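PDB 5MU5: DUF115 domain-containing protein from Magnetospirillum magneticum AMB-1, which is a Maf glycosyltransferase that probably transfers sugar to flagellin and is involved in the formation of the bacterial flagellum. Local coordinates for residues G236-T249 against A590-A602. Sequence-based numbering, arbitrary orientation.
Sequences GIGLGFLHDEMEMT and AQFFVRGTLMMAA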
loop_
_atom_site.group_PDB
_atom_site.type_symbol
_atom_site.label_atom_id
_atom_site.label_comp_id
_atom_site.label_asym_id
_atom_site.label_seq_id
_atom_site.Cartn_x
_atom_site.Cartn_y
_atom_site.Cartn_z
ATOM N N GLY A 236 1.971 7.937 0.802
ATOM C CA GLY A 236 0.565 8.293 0.623
ATOM C C GLY A 236 -0.039 7.912 -0.719
ATOM O O GLY A 236 -0.976 8.565 -1.172
ATOM N N ILE A 237 0.469 6.849 -1.337
ATOM C CA ILE A 237 0.011 6.429 -2.660
ATOM C C ILE A 237 -0.802 5.170 -2.505
ATOM O O ILE A 237 -0.729 4.517 -1.476
ATOM C CB ILE A 237 1.226 6.192 -3.603
ATOM C CG1 ILE A 237 2.050 7.488 -3.727
ATOM C CG2 ILE A 237 0.804 5.699 -4.989
ATOM C CD1 ILE A 237 1.276 8.695 -4.231
ATOM N N GLY A 238 -1.617 4.860 -3.504
ATOM C CA GLY A 238 -2.302 3.593 -3.536
ATOM C C GLY A 238 -3.739 3.574 -3.071
ATOM O O GLY A 238 -4.368 2.521 -3.169
ATOM N N LEU A 239 -4.276 4.698 -2.569
ATOM C CA LEU A 239 -5.703 4.738 -2.210
ATOM C C LEU A 239 -6.494 4.791 -3.500
ATOM O O LEU A 239 -6.202 5.569 -4.400
ATOM C CB LEU A 239 -6.047 5.934 -1.339
ATOM C CG LEU A 239 -5.346 6.039 0.013
ATOM C CD1 LEU A 239 -5.676 7.379 0.643
ATOM C CD2 LEU A 239 -5.763 4.895 0.917
ATOM N N GLY A 240 -7.483 3.935 -3.609
ATOM C CA GLY A 240 -8.283 3.883 -4.800
ATOM C C GLY A 240 -9.136 5.114 -4.989
ATOM O O GLY A 240 -9.681 5.678 -4.033
ATOM N N PHE A 241 -9.275 5.494 -6.242
ATOM C CA PHE A 241 -10.052 6.636 -6.652
ATOM C C PHE A 241 -11.516 6.283 -6.881
ATOM O O PHE A 241 -11.849 5.170 -7.257
ATOM C CB PHE A 241 -9.440 7.227 -7.923
ATOM C CG PHE A 241 -8.023 7.670 -7.743
ATOM C CD1 PHE A 241 -7.681 8.532 -6.696
ATOM C CD2 PHE A 241 -7.028 7.267 -8.626
ATOM C CE1 PHE A 241 -6.373 8.958 -6.523
ATOM C CE2 PHE A 241 -5.707 7.694 -8.455
ATOM C CZ PHE A 241 -5.382 8.531 -7.401
ATOM N N LEU A 242 -12.382 7.262 -6.692
ATOM C CA LEU A 242 -13.809 7.055 -6.789
ATOM C C LEU A 242 -14.209 6.230 -8.005
ATOM O O LEU A 242 -14.948 5.269 -7.883
ATOM C CB LEU A 242 -14.536 8.406 -6.823
ATOM C CG LEU A 242 -16.056 8.333 -6.919
ATOM C CD1 LEU A 242 -16.629 7.596 -5.721
ATOM C CD2 LEU A 242 -16.678 9.708 -7.048
ATOM N N HIS A 243 -13.731 6.611 -9.183
ATOM C CA HIS A 243 -14.204 5.972 -10.413
ATOM C C HIS A 243 -13.737 4.551 -10.559
ATOM O O HIS A 243 -14.478 3.734 -11.088
ATOM C CB HIS A 243 -13.845 6.793 -11.649
ATOM C CG HIS A 243 -14.509 8.125 -11.673
ATOM N ND1 HIS A 243 -13.939 9.232 -12.262
ATOM C CD2 HIS A 243 -15.668 8.544 -11.116
ATOM C CE1 HIS A 243 -14.745 10.266 -12.111
ATOM N NE2 HIS A 243 -15.796 9.877 -11.409
ATOM N N ASP A 244 -12.525 4.253 -10.092
ATOM C CA ASP A 244 -12.044 2.868 -10.089
ATOM C C ASP A 244 -12.836 2.041 -9.075
ATOM O O ASP A 244 -13.118 0.891 -9.315
ATOM C CB ASP A 244 -10.539 2.798 -9.783
ATOM C CG ASP A 244 -9.703 3.541 -10.817
ATOM O OD1 ASP A 244 -9.979 3.375 -12.032
ATOM O OD2 ASP A 244 -8.782 4.313 -10.418
ATOM N N GLU A 245 -13.199 2.626 -7.942
ATOM C CA GLU A 245 -13.978 1.893 -6.963
ATOM C C GLU A 245 -15.364 1.631 -7.514
ATOM O O GLU A 245 -15.938 0.601 -7.227
ATOM C CB GLU A 245 -14.053 2.623 -5.629
ATOM C CG GLU A 245 -12.695 2.761 -4.941
ATOM C CD GLU A 245 -12.094 1.439 -4.471
ATOM O OE1 GLU A 245 -12.847 0.565 -3.992
ATOM O OE2 GLU A 245 -10.848 1.289 -4.553
ATOM N N MET A 246 -15.901 2.562 -8.299
ATOM C CA MET A 246 -17.178 2.339 -8.962
ATOM C C MET A 246 -17.072 1.133 -9.883
ATOM O O MET A 246 -17.933 0.253 -9.856
ATOM C CB MET A 246 -17.631 3.554 -9.765
ATOM C CG MET A 246 -18.125 4.712 -8.927
ATOM S SD MET A 246 -18.554 6.110 -9.975
ATOM C CE MET A 246 -19.457 7.094 -8.794
ATOM N N GLU A 247 -16.013 1.073 -10.680
ATOM C CA GLU A 247 -15.841 -0.061 -11.579
ATOM C C GLU A 247 -15.671 -1.407 -10.866
ATOM O O GLU A 247 -16.175 -2.409 -11.340
ATOM C CB GLU A 247 -14.658 0.152 -12.509
ATOM C CG GLU A 247 -14.336 -1.034 -13.423
ATOM C CD GLU A 247 -15.556 -1.626 -14.124
ATOM O OE1 GLU A 247 -16.544 -0.882 -14.327
ATOM O OE2 GLU A 247 -15.538 -2.839 -14.469
ATOM N N MET A 248 -14.940 -1.426 -9.755
ATOM C CA MET A 248 -14.671 -2.667 -9.036
ATOM C C MET A 248 -15.968 -3.213 -8.502
ATOM O O MET A 248 -16.235 -4.401 -8.617
ATOM C CB MET A 248 -13.757 -2.444 -7.832
ATOM C CG MET A 248 -12.335 -1.988 -8.101
ATOM S SD MET A 248 -11.370 -3.071 -9.149
ATOM C CE MET A 248 -11.642 -2.374 -10.776
ATOM N N THR A 249 -16.738 -2.325 -7.883
ATOM C CA THR A 249 -17.997 -2.672 -7.266
ATOM C C THR A 249 -19.032 -3.039 -8.333
ATOM O O THR A 249 -19.835 -3.942 -8.104
ATOM C CB THR A 249 -18.488 -1.534 -6.335
ATOM O OG1 THR A 249 -17.613 -1.426 -5.216
ATOM C CG2 THR A 249 -19.868 -1.788 -5.810
ATOM N N ALA A 590 -18.221 2.989 2.229
ATOM C CA ALA A 590 -18.205 4.440 2.036
ATOM C C ALA A 590 -16.785 4.994 2.049
ATOM O O ALA A 590 -16.408 5.791 1.201
ATOM C CB ALA A 590 -19.043 5.124 3.103
ATOM N N GLN A 591 -15.985 4.537 2.995
ATOM C CA GLN A 591 -14.614 5.000 3.081
ATOM C C GLN A 591 -13.771 4.585 1.887
ATOM O O GLN A 591 -12.942 5.350 1.414
ATOM C CB GLN A 591 -13.976 4.493 4.358
ATOM C CG GLN A 591 -14.428 5.263 5.562
ATOM C CD GLN A 591 -13.958 4.623 6.841
ATOM O OE1 GLN A 591 -13.908 3.395 6.949
ATOM N NE2 GLN A 591 -13.616 5.453 7.829
ATOM N N PHE A 592 -13.943 3.353 1.435
ATOM C CA PHE A 592 -13.237 2.912 0.250
ATOM C C PHE A 592 -13.634 3.732 -0.949
ATOM O O PHE A 592 -12.802 4.032 -1.788
ATOM C CB PHE A 592 -13.514 1.453 -0.076
ATOM C CG PHE A 592 -12.630 0.500 0.640
ATOM C CD1 PHE A 592 -11.277 0.499 0.395
ATOM C CD2 PHE A 592 -13.159 -0.418 1.535
ATOM C CE1 PHE A 592 -10.450 -0.390 1.042
ATOM C CE2 PHE A 592 -12.348 -1.313 2.186
ATOM C CZ PHE A 592 -10.991 -1.300 1.939
ATOM N N PHE A 593 -14.903 4.073 -1.049
ATOM C CA PHE A 593 -15.369 4.846 -2.206
ATOM C C PHE A 593 -14.743 6.216 -2.361
ATOM O O PHE A 593 -14.380 6.590 -3.462
ATOM C CB PHE A 593 -16.888 4.973 -2.212
ATOM C CG PHE A 593 -17.550 4.024 -3.140
ATOM C CD1 PHE A 593 -17.609 2.684 -2.848
ATOM C CD2 PHE A 593 -18.113 4.479 -4.327
ATOM C CE1 PHE A 593 -18.213 1.803 -3.722
ATOM C CE2 PHE A 593 -18.704 3.598 -5.210
ATOM C CZ PHE A 593 -18.762 2.261 -4.901
ATOM N N VAL A 594 -14.582 6.941 -1.263
ATOM C CA VAL A 594 -14.207 8.346 -1.334
ATOM C C VAL A 594 -12.838 8.750 -0.800
ATOM O O VAL A 594 -12.328 9.801 -1.196
ATOM C CB VAL A 594 -15.267 9.211 -0.623
ATOM C CG1 VAL A 594 -16.630 8.977 -1.251
ATOM C CG2 VAL A 594 -15.310 8.951 0.883
ATOM N N ARG A 595 -12.212 7.937 0.046
ATOM C CA ARG A 595 -10.970 8.374 0.711
ATOM C C ARG A 595 -9.806 8.723 -0.219
ATOM O O ARG A 595 -9.040 9.629 0.073
ATOM C CB ARG A 595 -10.493 7.341 1.733
ATOM C CG ARG A 595 -10.041 6.034 1.113
ATOM C CD ARG A 595 -9.830 4.944 2.132
ATOM N NE ARG A 595 -9.125 3.830 1.510
ATOM C CZ ARG A 595 -8.601 2.802 2.169
ATOM N NH1 ARG A 595 -8.712 2.726 3.487
ATOM N NH2 ARG A 595 -7.971 1.845 1.503
ATOM N N GLY A 596 -9.651 7.989 -1.309
ATOM C CA GLY A 596 -8.542 8.225 -2.221
ATOM C C GLY A 596 -8.700 9.572 -2.886
ATOM O O GLY A 596 -7.751 10.356 -2.973
ATOM N N THR A 597 -9.914 9.849 -3.330
ATOM C CA THR A 597 -10.191 11.075 -4.013
ATOM C C THR A 597 -10.047 12.267 -3.068
ATOM O O THR A 597 -9.261 13.186 -3.354
ATOM C CB THR A 597 -11.544 10.973 -4.694
ATOM O OG1 THR A 597 -11.461 9.924 -5.681
ATOM C CG2 THR A 597 -11.932 12.292 -5.363
ATOM N N LEU A 598 -10.731 12.230 -1.924
ATOM C CA LEU A 598 -10.634 13.333 -0.949
ATOM C C LEU A 598 -9.214 13.585 -0.388
ATOM O O LEU A 598 -8.808 14.743 -0.212
ATOM C CB LEU A 598 -11.614 13.134 0.204
ATOM C CG LEU A 598 -13.097 13.054 -0.174
ATOM C CD1 LEU A 598 -13.933 12.912 1.081
ATOM C CD2 LEU A 598 -13.555 14.256 -0.981
ATOM N N MET A 599 -8.459 12.520 -0.120
ATOM C CA MET A 599 -7.100 12.667 0.407
ATOM C C MET A 599 -6.136 13.228 -0.626
ATOM O O MET A 599 -5.207 13.948 -0.282
ATOM C CB MET A 599 -6.545 11.348 0.960
ATOM C CG MET A 599 -7.106 10.927 2.318
ATOM S SD MET A 599 -6.737 12.058 3.685
ATOM C CE MET A 599 -8.135 13.166 3.627
ATOM N N MET A 600 -6.345 12.902 -1.883
ATOM C CA MET A 600 -5.532 13.474 -2.914
ATOM C C MET A 600 -5.853 14.943 -3.108
ATOM O O MET A 600 -4.934 15.739 -3.368
ATOM C CB MET A 600 -5.728 12.722 -4.209
ATOM C CG MET A 600 -5.134 11.348 -4.087
ATOM S SD MET A 600 -3.399 11.460 -3.613
ATOM C CE MET A 600 -2.750 12.012 -5.207
ATOM N N ALA A 601 -7.137 15.302 -2.996
ATOM C CA ALA A 601 -7.511 16.701 -3.045
ATOM C C ALA A 601 -6.827 17.454 -1.901
ATOM O O ALA A 601 -6.276 18.517 -2.109
ATOM C CB ALA A 601 -9.011 16.860 -2.988
ATOM N N ALA A 602 -6.811 16.867 -0.710
ATOM C CA ALA A 602 -6.163 17.491 0.454
ATOM C C ALA A 602 -4.686 17.661 0.267
ATOM O O ALA A 602 -4.124 18.663 0.686
ATOM C CB ALA A 602 -6.426 16.707 1.721
HETATM O O HOH W 1 -11.756 7.623 -3.535
#
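Two nearly antiparallel helices meet where the linker and first turns of helix 242-257 lie against the kinked middle of helix 589-609 in the helical bundle domain; the short helix segments run at 156° to each other. Phe593 is the knob. Its ring reaches into the hole formed by Leu242, Glu245, Met246 and Thr249: CD2 of Phe593 lies 3.7 Å from CD1 of Leu242, CE2 comes near CG of Met246, and CE1 meets Thr249 OG1. OG1 of Thr249 is itself hydrogen-bonded to OG of Ser373. With an alanine at Phe593 the hole would probably lose its filling, leaving Leu242 and Met246 without their aromatic partner.

At the helix start one direct hydrogen bond crosses: Leu242 N donates to Thr597 OG1 over 3.0 Å, almost straight at 169°. With chi1 at -63° this hydroxyl sits beside its own backbone N and faces the incoming turn; Asp91 is its second partner. A water mends the kink: it accepts from Thr597 N, which lacks a bond to the preceding turn, and donates to Phe593 O and Gly240 O, so joining the 236-241 loop to helix 589-609. The linker can come this near because Gly596 has no side chain: Gly596 CA is 3.3 Å from Gly240 O in a CH-O contact, and a beta carbon would clash there.

In the loop before the helix, Leu239 lays CD2 over one face of the Arg595 guanidinium, 3.6 Å from NE, while CD1 of Phe592 lies over the opposite face, near its rim. Phe241, at the N-cap position, turns its ring edge to Met600, CE1 to CG 3.6 Å. Helices 92-107 and 618-646 add Ile93 and Met636 around Thr597. Knob-into-hole packing combined with a water-bridged helix kink thus fastens helix 242-257 to the Maf helical bundle.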